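PDB 6R5T: periplasmic beta-glucosidase from Pseudomonas aeruginosa, which probably hydrolyses terminal, non-reducing beta-D-glucosyl residues of glucosides in the periplasm, releasing beta-D-glucose, as a member of glycoside hydrolase family 3. Local coordinates for residues A[18-30]-A[40-52]. The protein carries 1 engineered substitution. Numbering follows the deposited sequence.
Sequences EKIGQLRLVSVGA and DIRAGKVGAIFNT. With GAL (beta-D-galactopyranose), chain C.
Ser-27 sets its CB squarely over one face of the Phe-50 ring, 3.7 Å from the ring centroid and 12° off the normal, a CH-pi contact on a ring that belongs to the glycan pocket. The edge of the same ring receives Leu-25, whose CD1 lies 3.7 Å from Phe-50 CD1 and also rests on Ala-48 CB. A chi1 of 66° puts Phe-50 CG between its own backbone N and carbonyl carbon and brings the ring alongside the 26-27 backbone. Asn-51, also of the pocket, donates from ND2 to O3 of the bound galactose at 2.9 Å, and Glu-486 holds the same sugar. Away from the Leu-25 and Ala-48 face of the sheet, Val-26 CG2 touches both Val-46 CG1 and Ile-49 CD1, each 3.9 Å away. Toward the start of the strand, Arg-24 runs extended past Lys-45 O to reach Asp-40. Its NH1 gives Asp-40 OD2 a salt bridge of 2.8 Å from above the carboxylate plane, the two flat groups being turned 59° apart, and adds a weak but nearly straight bond to Lys-45 O. Asp-290 pairs with NE, so two acids probably balance the charge of the buried guanidinium and would help fix its orientation. Arg-24 O is gripped twice, by Gly-47 N and Ala-48 N, where the parallel pairing begins; Gly-47 CA makes a CA-H...O contact with Gln-22 O, 3.4 Å away. One water bridges Glu-18 O, Gly-44 O and Gln-22 NE2, while Gln-22 OE1 turns to Lys-321. Strands 24-26 and 48-50, joined through helix 34-42 in a beta-alpha-beta unit, are the first two strands in chain order of the TIM-barrel-like domain's parallel sheet; strand 286-287 flanks the first and strand 75-78 the second, with helices 291-301 and 307-323 packed beside helix 16-22.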
loop_
_atom_site.group_PDB
_atom_site.type_symbol
_atom_site.label_atom_id
_atom_site.label_comp_id
_atom_site.label_asym_id
_atom_site.label_seq_id
_atom_site.Cartn_x
_atom_site.Cartn_y
_atom_site.Cartn_z
ATOM N N GLU A 18 10.816 38.670 -23.372
ATOM C CA GLU A 18 10.407 37.828 -24.513
ATOM C C GLU A 18 10.757 36.357 -24.231
ATOM O O GLU A 18 9.938 35.471 -24.558
ATOM C CB GLU A 18 11.059 38.337 -25.805
ATOM C CG GLU A 18 10.383 39.613 -26.302
ATOM C CD GLU A 18 11.169 40.431 -27.330
ATOM O OE1 GLU A 18 10.477 41.133 -28.085
ATOM O OE2 GLU A 18 12.425 40.315 -27.419
ATOM N N LYS A 19 11.935 36.092 -23.705
ATOM C CA LYS A 19 12.329 34.700 -23.353
ATOM C C LYS A 19 11.367 34.142 -22.298
ATOM O O LYS A 19 10.884 32.960 -22.438
ATOM C CB LYS A 19 13.745 34.687 -22.817
ATOM C CG LYS A 19 14.800 34.925 -23.877
ATOM C CD LYS A 19 16.206 34.930 -23.311
ATOM C CE LYS A 19 17.230 35.191 -24.383
ATOM N NZ LYS A 19 18.588 35.280 -23.813
ATOM N N ILE A 20 11.097 34.919 -21.260
ATOM C CA ILE A 20 10.192 34.436 -20.185
ATOM C C ILE A 20 8.780 34.259 -20.738
ATOM O O ILE A 20 8.099 33.272 -20.321
ATOM C CB ILE A 20 10.249 35.388 -18.995
ATOM C CG1 ILE A 20 11.643 35.323 -18.370
ATOM C CG2 ILE A 20 9.112 35.063 -18.016
ATOM C CD1 ILE A 20 11.934 36.441 -17.389
ATOM N N GLY A 21 8.335 35.101 -21.678
ATOM C CA GLY A 21 7.004 34.916 -22.290
ATOM C C GLY A 21 6.854 33.546 -22.940
ATOM O O GLY A 21 5.771 32.974 -22.941
ATOM N N GLN A 22 7.913 33.034 -23.530
ATOM C CA GLN A 22 7.909 31.718 -24.210
ATOM C C GLN A 22 7.580 30.594 -23.226
ATOM O O GLN A 22 7.066 29.552 -23.697
ATOM C CB GLN A 22 9.227 31.433 -24.889
ATOM C CG GLN A 22 9.385 32.328 -26.142
ATOM C CD GLN A 22 8.289 32.055 -27.133
ATOM O OE1 GLN A 22 8.181 30.927 -27.630
ATOM N NE2 GLN A 22 7.444 33.049 -27.393
ATOM N N LEU A 23 7.819 30.814 -21.944
ATOM C CA LEU A 23 7.688 29.727 -20.938
ATOM C C LEU A 23 6.247 29.653 -20.443
ATOM O O LEU A 23 5.938 28.736 -19.649
ATOM C CB LEU A 23 8.657 29.970 -19.787
ATOM C CG LEU A 23 10.105 30.277 -20.192
ATOM C CD1 LEU A 23 10.946 30.407 -18.959
ATOM C CD2 LEU A 23 10.658 29.230 -21.164
ATOM N N ARG A 24 5.375 30.536 -20.900
ATOM C CA ARG A 24 4.024 30.642 -20.333
ATOM C C ARG A 24 3.051 29.829 -21.160
ATOM O O ARG A 24 2.892 30.098 -22.366
ATOM C CB ARG A 24 3.610 32.105 -20.310
ATOM C CG ARG A 24 2.313 32.331 -19.586
ATOM C CD ARG A 24 2.088 33.811 -19.414
ATOM N NE ARG A 24 0.808 34.100 -18.813
ATOM C CZ ARG A 24 -0.012 35.075 -19.180
ATOM N NH1 ARG A 24 0.317 35.865 -20.180
ATOM N NH2 ARG A 24 -1.166 35.256 -18.554
ATOM N N LEU A 25 2.441 28.813 -20.517
ATOM C CA LEU A 25 1.436 27.938 -21.142
ATOM C C LEU A 25 0.110 28.175 -20.430
ATOM O O LEU A 25 0.046 27.968 -19.223
ATOM C CB LEU A 25 1.910 26.503 -20.969
ATOM C CG LEU A 25 0.900 25.416 -21.280
ATOM C CD1 LEU A 25 0.490 25.475 -22.724
ATOM C CD2 LEU A 25 1.517 24.033 -20.959
ATOM N N VAL A 26 -0.901 28.612 -21.161
ATOM C CA VAL A 26 -2.176 29.029 -20.530
ATOM C C VAL A 26 -3.364 28.508 -21.322
ATOM O O VAL A 26 -3.234 28.176 -22.487
ATOM C CB VAL A 26 -2.262 30.558 -20.389
ATOM C CG1 VAL A 26 -1.317 31.068 -19.342
ATOM C CG2 VAL A 26 -2.007 31.230 -21.716
ATOM N N SER A 27 -4.513 28.489 -20.652
ATOM C CA SER A 27 -5.811 28.133 -21.273
ATOM C C SER A 27 -6.766 29.307 -21.059
ATOM O O SER A 27 -6.667 29.969 -20.025
ATOM C CB SER A 27 -6.401 26.892 -20.677
ATOM O OG SER A 27 -6.533 27.028 -19.274
ATOM N N VAL A 28 -7.736 29.434 -21.936
ATOM C CA VAL A 28 -8.863 30.384 -21.731
ATOM C C VAL A 28 -9.679 29.869 -20.549
ATOM O O VAL A 28 -10.018 28.675 -20.515
ATOM C CB VAL A 28 -9.724 30.539 -22.971
ATOM C CG1 VAL A 28 -10.889 31.477 -22.699
ATOM C CG2 VAL A 28 -8.915 31.034 -24.123
ATOM N N GLY A 29 -9.956 30.735 -19.608
ATOM C CA GLY A 29 -10.699 30.356 -18.397
ATOM C C GLY A 29 -10.977 31.560 -17.533
ATOM O O GLY A 29 -10.602 32.680 -17.887
ATOM N N ALA A 30 -11.531 31.331 -16.359
ATOM C CA ALA A 30 -11.789 32.405 -15.380
ATOM C C ALA A 30 -10.470 33.120 -15.064
ATOM O O ALA A 30 -10.479 34.344 -15.023
ATOM C CB ALA A 30 -12.433 31.828 -14.153
ATOM N N ASP A 40 -2.247 39.592 -24.386
ATOM C CA ASP A 40 -0.937 39.071 -23.940
ATOM C C ASP A 40 -0.224 38.420 -25.108
ATOM O O ASP A 40 1.012 38.557 -25.195
ATOM C CB ASP A 40 -1.073 38.117 -22.754
ATOM C CG ASP A 40 -1.215 38.812 -21.413
ATOM O OD1 ASP A 40 -1.210 40.061 -21.372
ATOM O OD2 ASP A 40 -1.344 38.089 -20.404
ATOM N N ILE A 41 -0.920 37.712 -25.984
ATOM C CA ILE A 41 -0.272 37.116 -27.181
ATOM C C ILE A 41 0.311 38.250 -28.041
ATOM O O ILE A 41 1.461 38.129 -28.481
ATOM C CB ILE A 41 -1.236 36.247 -27.982
ATOM C CG1 ILE A 41 -1.731 35.045 -27.162
ATOM C CG2 ILE A 41 -0.605 35.865 -29.305
ATOM C CD1 ILE A 41 -2.959 34.397 -27.782
ATOM N N ARG A 42 -0.443 39.330 -28.230
ATOM C CA ARG A 42 0.016 40.444 -29.102
ATOM C C ARG A 42 1.277 41.044 -28.491
ATOM O O ARG A 42 2.089 41.556 -29.252
ATOM C CB ARG A 42 -1.082 41.500 -29.260
ATOM C CG ARG A 42 -2.288 41.055 -30.085
ATOM C CD ARG A 42 -3.225 42.234 -30.437
ATOM N NE ARG A 42 -3.915 42.797 -29.285
ATOM C CZ ARG A 42 -5.105 42.381 -28.833
ATOM N NH1 ARG A 42 -5.734 41.369 -29.402
ATOM N NH2 ARG A 42 -5.645 42.949 -27.772
ATOM N N ALA A 43 1.430 41.000 -27.163
ATOM C CA ALA A 43 2.551 41.586 -26.401
ATOM C C ALA A 43 3.759 40.638 -26.336
ATOM O O ALA A 43 4.744 41.007 -25.730
ATOM C CB ALA A 43 2.048 41.932 -25.031
ATOM N N GLY A 44 3.679 39.430 -26.888
ATOM C CA GLY A 44 4.784 38.449 -26.806
ATOM C C GLY A 44 4.861 37.758 -25.443
ATOM O O GLY A 44 5.914 37.179 -25.115
ATOM N N LYS A 45 3.782 37.776 -24.653
ATOM C CA LYS A 45 3.817 37.310 -23.254
ATOM C C LYS A 45 3.235 35.904 -23.125
ATOM O O LYS A 45 3.096 35.473 -21.992
ATOM C CB LYS A 45 3.036 38.262 -22.353
ATOM C CG LYS A 45 3.667 39.644 -22.288
ATOM C CD LYS A 45 3.403 40.404 -21.035
ATOM C CE LYS A 45 2.187 41.288 -21.112
ATOM N NZ LYS A 45 2.236 42.358 -20.078
ATOM N N VAL A 46 2.973 35.220 -24.219
ATOM C CA VAL A 46 2.422 33.825 -24.180
ATOM C C VAL A 46 3.265 32.927 -25.059
ATOM O O VAL A 46 3.503 33.259 -26.211
ATOM C CB VAL A 46 0.956 33.801 -24.626
ATOM C CG1 VAL A 46 0.397 32.375 -24.611
ATOM C CG2 VAL A 46 0.113 34.735 -23.789
ATOM N N GLY A 47 3.607 31.729 -24.580
ATOM C CA GLY A 47 4.398 30.783 -25.363
ATOM C C GLY A 47 3.527 29.719 -26.009
ATOM O O GLY A 47 3.820 29.265 -27.113
ATOM N N ALA A 48 2.453 29.300 -25.321
ATOM C CA ALA A 48 1.604 28.227 -25.830
ATOM C C ALA A 48 0.274 28.223 -25.122
ATOM O O ALA A 48 0.119 28.822 -24.057
ATOM C CB ALA A 48 2.322 26.911 -25.633
ATOM N N ILE A 49 -0.660 27.550 -25.771
ATOM C CA ILE A 49 -2.059 27.505 -25.340
ATOM C C ILE A 49 -2.388 26.035 -25.153
ATOM O O ILE A 49 -1.935 25.209 -25.956
ATOM C CB ILE A 49 -2.937 28.145 -26.409
ATOM C CG1 ILE A 49 -2.565 29.608 -26.633
ATOM C CG2 ILE A 49 -4.415 27.992 -26.076
ATOM C CD1 ILE A 49 -2.829 30.481 -25.486
ATOM N N PHE A 50 -3.243 25.747 -24.193
ATOM C CA PHE A 50 -3.913 24.422 -24.168
ATOM C C PHE A 50 -5.420 24.640 -24.054
ATOM O O PHE A 50 -5.861 25.689 -23.565
ATOM C CB PHE A 50 -3.351 23.528 -23.069
ATOM C CG PHE A 50 -3.576 23.949 -21.644
ATOM C CD1 PHE A 50 -2.828 24.971 -21.085
ATOM C CD2 PHE A 50 -4.538 23.345 -20.856
ATOM C CE1 PHE A 50 -2.980 25.377 -19.784
ATOM C CE2 PHE A 50 -4.734 23.785 -19.551
ATOM C CZ PHE A 50 -3.953 24.777 -19.009
ATOM N N ASN A 51 -6.155 23.618 -24.496
ATOM C CA ASN A 51 -7.636 23.512 -24.400
ATOM C C ASN A 51 -8.353 24.421 -25.400
ATOM O O ASN A 51 -9.578 24.510 -25.278
ATOM C CB ASN A 51 -8.111 23.777 -22.973
ATOM C CG ASN A 51 -7.910 22.611 -22.020
ATOM O OD1 ASN A 51 -7.533 21.528 -22.440
ATOM N ND2 ASN A 51 -8.092 22.861 -20.733
ATOM N N THR A 52 -7.671 24.983 -26.408
ATOM C CA THR A 52 -8.340 25.620 -27.579
ATOM C C THR A 52 -8.185 24.659 -28.752
ATOM O O THR A 52 -7.047 24.332 -29.080
ATOM C CB THR A 52 -7.728 27.005 -27.865
ATOM O OG1 THR A 52 -8.076 27.836 -26.763
ATOM C CG2 THR A 52 -8.168 27.577 -29.179
HETATM C C1 GAL C . -5.900 20.056 -16.085
HETATM C C2 GAL C . -6.460 20.125 -17.519
HETATM C C3 GAL C . -7.834 20.802 -17.456
HETATM C C4 GAL C . -8.735 19.978 -16.506
HETATM C C5 GAL C . -8.031 19.862 -15.140
HETATM C C6 GAL C . -8.794 18.948 -14.189
HETATM O O2 GAL C . -5.565 20.864 -18.335
HETATM O O3 GAL C . -8.387 20.792 -18.788
HETATM O O4 GAL C . -8.857 18.682 -17.136
HETATM O O5 GAL C . -6.704 19.238 -15.257
HETATM O O6 GAL C . -8.048 18.823 -12.953
HETATM O O HOH W 1 7.925 35.875 -26.325
HETATM O O HOH W 2 4.945 32.510 -28.697
HETATM O O HOH W 3 -3.663 37.612 -19.042
HETATM O O HOH W 4 -7.816 27.453 -24.103
#